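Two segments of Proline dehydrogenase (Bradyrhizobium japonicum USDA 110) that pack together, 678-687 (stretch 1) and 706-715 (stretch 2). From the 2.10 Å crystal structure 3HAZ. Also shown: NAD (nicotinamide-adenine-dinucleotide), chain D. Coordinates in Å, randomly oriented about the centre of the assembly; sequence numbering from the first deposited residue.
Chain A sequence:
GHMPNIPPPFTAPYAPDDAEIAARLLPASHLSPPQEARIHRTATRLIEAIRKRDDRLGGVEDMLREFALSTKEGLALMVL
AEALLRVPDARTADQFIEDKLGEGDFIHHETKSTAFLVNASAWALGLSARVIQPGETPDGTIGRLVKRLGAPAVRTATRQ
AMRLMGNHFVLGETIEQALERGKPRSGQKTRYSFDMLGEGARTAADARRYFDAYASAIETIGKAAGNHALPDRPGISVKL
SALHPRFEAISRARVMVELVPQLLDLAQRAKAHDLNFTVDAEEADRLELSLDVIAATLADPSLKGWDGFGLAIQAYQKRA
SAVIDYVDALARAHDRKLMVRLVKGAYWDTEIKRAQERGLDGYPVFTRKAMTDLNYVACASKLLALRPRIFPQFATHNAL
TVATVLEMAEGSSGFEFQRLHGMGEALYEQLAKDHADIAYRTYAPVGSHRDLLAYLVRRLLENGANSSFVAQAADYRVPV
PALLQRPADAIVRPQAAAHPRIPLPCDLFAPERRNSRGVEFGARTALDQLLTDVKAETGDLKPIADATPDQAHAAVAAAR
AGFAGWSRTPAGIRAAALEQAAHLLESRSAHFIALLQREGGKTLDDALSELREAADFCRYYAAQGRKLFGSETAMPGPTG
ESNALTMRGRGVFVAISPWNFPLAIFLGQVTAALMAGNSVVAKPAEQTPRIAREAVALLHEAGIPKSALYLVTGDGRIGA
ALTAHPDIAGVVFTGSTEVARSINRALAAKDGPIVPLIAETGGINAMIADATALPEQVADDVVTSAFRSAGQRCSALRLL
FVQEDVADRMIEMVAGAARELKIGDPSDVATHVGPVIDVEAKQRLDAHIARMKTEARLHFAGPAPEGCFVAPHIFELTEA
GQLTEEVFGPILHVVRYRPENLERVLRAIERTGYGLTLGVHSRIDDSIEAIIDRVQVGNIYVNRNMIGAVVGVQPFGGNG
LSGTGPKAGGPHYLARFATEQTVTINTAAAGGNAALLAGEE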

# COMPACT_ATOMS: atom_id res chain seq x y z
N ASN A 678 10.26 -13.82 36.27
CA ASN A 678 10.33 -14.49 37.56
C ASN A 678 11.74 -14.96 37.86
O ASN A 678 12.50 -15.29 36.95
N SER A 679 12.09 -15.01 39.14
CA SER A 679 13.27 -15.77 39.55
C SER A 679 12.83 -17.22 39.70
O SER A 679 11.63 -17.51 39.80
N VAL A 680 13.78 -18.14 39.69
CA VAL A 680 13.44 -19.56 39.69
C VAL A 680 14.29 -20.39 40.65
O VAL A 680 15.51 -20.22 40.74
N VAL A 681 13.62 -21.28 41.38
CA VAL A 681 14.30 -22.37 42.07
C VAL A 681 13.90 -23.66 41.36
O VAL A 681 12.72 -24.01 41.31
N ALA A 682 14.88 -24.35 40.79
CA ALA A 682 14.63 -25.54 39.98
C ALA A 682 15.10 -26.80 40.69
O ALA A 682 16.23 -26.87 41.17
N LYS A 683 14.22 -27.81 40.75
CA LYS A 683 14.61 -29.11 41.28
C LYS A 683 14.43 -30.18 40.21
O LYS A 683 13.31 -30.49 39.81
N PRO A 684 15.55 -30.74 39.73
CA PRO A 684 15.51 -31.76 38.68
C PRO A 684 15.15 -33.12 39.26
O PRO A 684 15.23 -33.31 40.47
N ALA A 685 14.77 -34.05 38.39
CA ALA A 685 14.54 -35.42 38.80
C ALA A 685 15.80 -35.98 39.45
O ALA A 685 16.92 -35.70 39.03
N GLU A 686 15.60 -36.79 40.49
CA GLU A 686 16.71 -37.37 41.23
C GLU A 686 17.69 -38.12 40.31
O GLU A 686 18.89 -38.12 40.56
N GLN A 687 17.17 -38.74 39.26
CA GLN A 687 18.00 -39.53 38.35
C GLN A 687 18.93 -38.70 37.46
O GLN A 687 19.94 -39.21 36.98
N LYS A 706 23.03 -14.93 38.83
CA LYS A 706 23.09 -15.96 39.87
C LYS A 706 21.94 -15.80 40.86
O LYS A 706 21.49 -16.78 41.46
N SER A 707 21.46 -14.57 41.04
CA SER A 707 20.40 -14.29 41.99
C SER A 707 19.00 -14.59 41.44
O SER A 707 18.02 -14.54 42.18
N ALA A 708 18.92 -14.93 40.16
CA ALA A 708 17.63 -15.19 39.52
C ALA A 708 17.34 -16.68 39.35
O ALA A 708 16.21 -17.06 39.06
N LEU A 709 18.36 -17.52 39.52
CA LEU A 709 18.22 -18.94 39.23
C LEU A 709 19.04 -19.83 40.16
O LEU A 709 20.27 -19.74 40.18
N TYR A 710 18.36 -20.69 40.91
CA TYR A 710 19.03 -21.61 41.83
C TYR A 710 18.64 -23.06 41.57
O TYR A 710 17.47 -23.37 41.35
N LEU A 711 19.63 -23.95 41.61
CA LEU A 711 19.38 -25.38 41.49
C LEU A 711 19.38 -26.03 42.87
O LEU A 711 20.34 -25.88 43.63
N VAL A 712 18.31 -26.75 43.18
CA VAL A 712 18.24 -27.54 44.40
C VAL A 712 17.97 -28.99 44.03
O VAL A 712 16.95 -29.30 43.42
N THR A 713 18.89 -29.88 44.39
CA THR A 713 18.73 -31.30 44.08
C THR A 713 18.21 -32.10 45.27
O THR A 713 18.37 -31.70 46.42
N GLY A 714 17.59 -33.24 44.97
CA GLY A 714 17.06 -34.11 46.00
C GLY A 714 15.89 -34.93 45.49
O GLY A 714 15.63 -34.97 44.28
N ASP A 715 15.19 -35.57 46.41
CA ASP A 715 14.05 -36.42 46.06
C ASP A 715 12.74 -35.63 46.05
O ASP A 715 12.74 -34.40 46.00

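Parallel β-strands join through a backbone ladder and leave their side chains to alternate between the two faces of the sheet, and the pairing of 679-683 with 709-711 illustrates the rule. Val 680 N donates to Ala 708 O (2.7 Å), Tyr 710 N to Val 680 O (2.9 Å), Ala 682 N to Tyr 710 O (2.8 Å) and Val 712 N to Ala 682 O (2.9 Å), so that Val 680 and Ala 682 each use both N and O in bonds to the second stretch.

This register sets the apolar packing. Val 680, Ala 682, Leu 709 and Leu 711 share one face. Val 680 (t) places CB 4.0 Å from Leu 709 CD1, and both leucines, with chi1 t and chi2 p, bring their ends nearer to the first stretch. Leu 711 CD1 thereby lies 4.3 Å from Ala 682 CB and 3.8 Å from Pro 684 CD, extending the apolar contact past the strand end. On the other face, Val 681 (t) sets CG2 4.5 Å from Tyr 710 CB, while CG1 meets Val 712 CG2 at 3.8 Å. The m rotamer of Tyr 710 leads its ring away from the first stretch.

Polar side-chain contacts concentrate beyond the ladder, where Lys 683 (chi1 t, chi3 and chi4 p) curls its ammonium group among oxygens. NZ donates to Gly 714 O and to Pro 684 O, each at 2.9 Å, and weakly to Asp 715 O at 3.4 Å. It also reaches the bound NAD, with a hydrogen bond from NZ to O2B (2.8 Å) and a weak one to O3B (3.2 Å). One lysine thus ties both stretches to the dinucleotide. Water 1 adds a bridge, donating to Pro 684 O (2.9 Å) and accepting from Gly 714 N (2.8 Å).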

# COMPACT_ATOMS: atom_id res chain seq x y z
CB ASN A 678 9.43 -15.71 37.56
CG ASN A 678 8.00 -15.38 37.21
OD1 ASN A 678 7.26 -14.88 38.05
ND2 ASN A 678 7.60 -15.67 35.97
CB SER A 679 13.87 -15.22 40.84
OG SER A 679 12.94 -15.28 41.91
CB VAL A 680 13.56 -20.15 38.27
CG1 VAL A 680 13.15 -21.62 38.27
CG2 VAL A 680 12.71 -19.35 37.30
CB VAL A 681 13.94 -22.44 43.57
CG1 VAL A 681 14.58 -23.66 44.21
CG2 VAL A 681 14.40 -21.16 44.28
CB ALA A 682 15.32 -25.41 38.63
CB LYS A 683 13.82 -29.50 42.53
CG LYS A 683 14.42 -30.69 43.27
CD LYS A 683 13.36 -31.56 43.92
CE LYS A 683 12.72 -32.51 42.91
NZ LYS A 683 13.50 -33.77 42.72
CB PRO A 684 16.94 -31.78 38.16
CG PRO A 684 17.77 -31.40 39.37
CD PRO A 684 16.92 -30.47 40.20
CB ALA A 685 14.14 -36.27 37.61
CB GLU A 686 16.20 -38.29 42.33
CG GLU A 686 17.08 -38.32 43.56
CD GLU A 686 16.55 -39.24 44.64
OE1 GLU A 686 15.57 -39.97 44.38
OE2 GLU A 686 17.12 -39.23 45.75
CB GLN A 687 17.13 -40.42 37.44
CG GLN A 687 16.28 -41.45 38.17
CD GLN A 687 14.88 -40.96 38.47
OE1 GLN A 687 14.63 -39.76 38.55
NE2 GLN A 687 13.94 -41.90 38.62
CB LYS A 706 24.42 -15.88 40.63
CG LYS A 706 25.67 -16.13 39.79
CD LYS A 706 25.73 -17.55 39.29
CE LYS A 706 27.15 -17.97 38.97
NZ LYS A 706 27.90 -18.35 40.21
CB SER A 707 20.47 -12.83 42.47
OG SER A 707 20.47 -11.95 41.36
CB ALA A 708 17.56 -14.48 38.17
CB LEU A 709 18.63 -19.22 37.77
CG LEU A 709 18.66 -20.69 37.33
CD1 LEU A 709 17.27 -21.31 37.39
CD2 LEU A 709 19.25 -20.81 35.93
CB TYR A 710 18.74 -21.25 43.29
CG TYR A 710 19.29 -19.90 43.68
CD1 TYR A 710 18.62 -18.73 43.34
CD2 TYR A 710 20.48 -19.79 44.39
CE1 TYR A 710 19.11 -17.49 43.69
CE2 TYR A 710 20.99 -18.54 44.74
CZ TYR A 710 20.30 -17.40 44.39
OH TYR A 710 20.79 -16.16 44.73
CB LEU A 711 20.44 -26.04 40.62
CG LEU A 711 20.13 -27.48 40.24
CD1 LEU A 711 19.08 -27.51 39.13
CD2 LEU A 711 21.39 -28.22 39.81
CB VAL A 712 17.12 -27.05 45.32
CG1 VAL A 712 16.93 -28.01 46.48
CG2 VAL A 712 17.43 -25.64 45.83
CB THR A 713 20.04 -31.94 43.58
OG1 THR A 713 21.05 -31.80 44.59
CG2 THR A 713 20.49 -31.29 42.28
CB ASP A 715 13.95 -37.59 47.03
CG ASP A 715 14.12 -37.16 48.48
OD1 ASP A 715 14.00 -35.95 48.76
OD2 ASP A 715 14.38 -38.03 49.33
PA NAD D . 7.30 -38.08 38.99
O1A NAD D . 5.78 -37.66 39.44
O2A NAD D . 7.63 -39.41 39.53
O5B NAD D . 8.34 -36.93 39.60
C5B NAD D . 8.86 -35.94 38.73
C4B NAD D . 9.45 -34.75 39.51
O4B NAD D . 8.66 -34.32 40.69
C3B NAD D . 10.87 -35.01 40.16
O3B NAD D . 11.90 -34.09 39.97
C2B NAD D . 10.49 -35.47 41.56
O2B NAD D . 11.49 -35.74 42.52
C1B NAD D . 9.43 -34.49 41.87
N9A NAD D . 8.58 -34.95 42.97
C8A NAD D . 8.33 -36.23 43.35
N7A NAD D . 7.44 -36.19 44.47
C5A NAD D . 7.15 -34.84 44.75
C6A NAD D . 6.36 -34.24 45.72
N6A NAD D . 5.63 -35.06 46.67
N1A NAD D . 6.26 -32.88 45.77
C2A NAD D . 6.95 -32.10 44.86
N3A NAD D . 7.73 -32.69 43.91
C4A NAD D . 7.84 -34.06 43.86
O3 NAD D . 7.44 -38.05 37.31
PN NAD D . 8.74 -38.81 36.58
O1N NAD D . 8.86 -40.37 37.16
O2N NAD D . 9.97 -38.07 36.86
O5D NAD D . 8.51 -38.86 34.93
C5D NAD D . 7.51 -39.72 34.39
C4D NAD D . 6.13 -39.04 34.30
O4D NAD D . 6.12 -37.61 33.87
C3D NAD D . 4.96 -39.71 33.45
O3D NAD D . 3.75 -40.04 34.09
C2D NAD D . 4.93 -38.75 32.24
O2D NAD D . 3.99 -38.91 31.20
C1D NAD D . 5.11 -37.44 32.89
N1N NAD D . 5.57 -36.48 31.89
C2N NAD D . 4.63 -35.69 31.21
C3N NAD D . 5.08 -34.74 30.19
C7N NAD D . 4.05 -33.87 29.46
O7N NAD D . 4.42 -32.96 28.80
N7N NAD D . 2.63 -34.06 29.69
C4N NAD D . 6.53 -34.63 29.88
C5N NAD D . 7.46 -35.41 30.55
C6N NAD D . 7.01 -36.37 31.59
O HOH W 1 17.51 -33.74 42.24